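Local coordinates for lantibiotic dehydratase (Microbispora corallina, PDB 5EHK) that dehydrates serine and threonine residues of the NAI-107 precursor peptide in a reaction that depends on glutamyl-tRNA, a step in lantibiotic biosynthesis, at the interface of chains A and B. Sequence-based numbering; all coordinates share one arbitrary frame. Chains: chain A/B, Lantibiotic dehydratase.

The interface of chains A and B. Residues chain A 827-829, 865; chain B 431-432, 447.
OD2, one carboxylate oxygen of B:Asp431, accepts two hydrogen bonds from the guanidinium of A:Arg829 in a salt bridge between two copies of this LanB-type dehydratase. They form the deposited, two-fold symmetric assembly, which may or may not be the dimer in solution; the contact recurs with the chains exchanged. The grip is side-on: NH2 of A:Arg829 lies 2.8 Å from OD2 of B:Asp431, and NE of A:Arg829 lies 3.0 Å from the same oxygen. Because both donors share one acceptor, each bond is bent, with 139° at the hydrogen for NE. The oxygen sits close to the guanidinium plane, at its edge, while the carboxylate is turned 47° from that plane. NE comes in nearly in line with the C-O bond and NH2 on its anti side, tilted somewhat out of the carboxylate plane. A:Arg829 belongs to helix 828-837; its chain is extended to CD, then bends about CG-CD (chi3 -32°), placing NE beside the aspartate, and the turn about CD-NE sets the guanidinium edge.

Just ahead of this helix, A:Pro827 lays its ring against the partner loop, CG standing 3.6 Å from CB of B:Asp431, with OG1 of B:Thr432 beside CG and CD. B:Glu447 points its extended chain at the helix start, its OE2 3.6 Å from the backbone N of A:Arg828 and equally near that of A:Arg829. This is too long for firm hydrogen bonds, but a carboxylate at a helix N-terminus is probably favoured electrostatically. OE1 of B:Glu447 rests 3.4 Å from CB of A:Pro827. A:Gln865, on strand 864-872, borders the glutamate's aliphatic part more loosely.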
loop_
_atom_site.group_PDB
_atom_site.type_symbol
_atom_site.label_atom_id
_atom_site.label_comp_id
_atom_site.label_asym_id
_atom_site.label_seq_id
_atom_site.Cartn_x
_atom_site.Cartn_y
_atom_site.Cartn_z
ATOM N N PRO A 827 7.161 -22.483 5.281
ATOM C CA PRO A 827 7.654 -21.373 4.471
ATOM C C PRO A 827 8.486 -21.882 3.320
ATOM O O PRO A 827 9.096 -22.946 3.422
ATOM C CB PRO A 827 8.523 -20.582 5.445
ATOM C CG PRO A 827 8.796 -21.494 6.564
ATOM C CD PRO A 827 7.605 -22.375 6.676
ATOM N N ARG A 828 8.525 -21.102 2.248
ATOM C CA ARG A 828 9.091 -21.548 0.982
ATOM C C ARG A 828 10.513 -22.096 1.088
ATOM O O ARG A 828 10.808 -23.138 0.507
ATOM C CB ARG A 828 9.000 -20.415 -0.050
ATOM C CG ARG A 828 9.561 -20.734 -1.424
ATOM C CD ARG A 828 8.999 -22.022 -1.988
ATOM N NE ARG A 828 10.061 -22.916 -2.460
ATOM C CZ ARG A 828 10.231 -23.218 -3.739
ATOM N NH1 ARG A 828 9.406 -22.704 -4.650
ATOM N NH2 ARG A 828 11.205 -24.033 -4.112
ATOM N N ARG A 829 11.367 -21.425 1.860
ATOM C CA ARG A 829 12.774 -21.817 2.026
ATOM C C ARG A 829 12.907 -23.225 2.601
ATOM O O ARG A 829 13.867 -23.935 2.294
ATOM C CB ARG A 829 13.527 -20.832 2.939
ATOM C CG ARG A 829 13.886 -19.500 2.309
ATOM C CD ARG A 829 14.584 -18.544 3.283
ATOM N NE ARG A 829 14.101 -18.752 4.639
ATOM C CZ ARG A 829 14.827 -19.345 5.588
ATOM N NH1 ARG A 829 16.078 -19.712 5.313
ATOM N NH2 ARG A 829 14.320 -19.556 6.807
ATOM N N GLN A 865 3.231 -18.224 1.589
ATOM C CA GLN A 865 3.504 -19.442 0.838
ATOM C C GLN A 865 3.391 -20.670 1.711
ATOM O O GLN A 865 3.948 -20.712 2.818
ATOM C CB GLN A 865 4.899 -19.393 0.219
ATOM C CG GLN A 865 4.954 -18.699 -1.133
ATOM C CD GLN A 865 6.368 -18.448 -1.587
ATOM O OE1 GLN A 865 7.168 -17.900 -0.837
ATOM N NE2 GLN A 865 6.694 -18.851 -2.815
ATOM N N ASP B 431 11.297 -18.155 10.452
ATOM C CA ASP B 431 10.073 -18.147 9.639
ATOM C C ASP B 431 8.961 -19.003 10.220
ATOM O O ASP B 431 7.798 -18.623 10.224
ATOM C CB ASP B 431 10.378 -18.675 8.241
ATOM C CG ASP B 431 10.978 -17.630 7.355
ATOM O OD1 ASP B 431 10.427 -16.505 7.347
ATOM O OD2 ASP B 431 11.989 -17.923 6.671
ATOM N N THR B 432 9.355 -20.159 10.726
ATOM C CA THR B 432 8.443 -21.135 11.246
ATOM C C THR B 432 8.042 -20.862 12.682
ATOM O O THR B 432 6.857 -20.874 13.005
ATOM C CB THR B 432 9.105 -22.503 11.194
ATOM O OG1 THR B 432 9.547 -22.771 9.853
ATOM C CG2 THR B 432 8.148 -23.557 11.622
ATOM N N GLU B 447 10.026 -13.126 3.695
ATOM C CA GLU B 447 8.850 -13.399 2.887
ATOM C C GLU B 447 7.700 -12.462 3.293
ATOM O O GLU B 447 6.589 -12.580 2.769
ATOM C CB GLU B 447 8.467 -14.879 3.016
ATOM C CG GLU B 447 9.498 -15.868 2.397
ATOM C CD GLU B 447 9.500 -17.252 3.082
ATOM O OE1 GLU B 447 8.593 -17.498 3.922
ATOM O OE2 GLU B 447 10.390 -18.098 2.772
#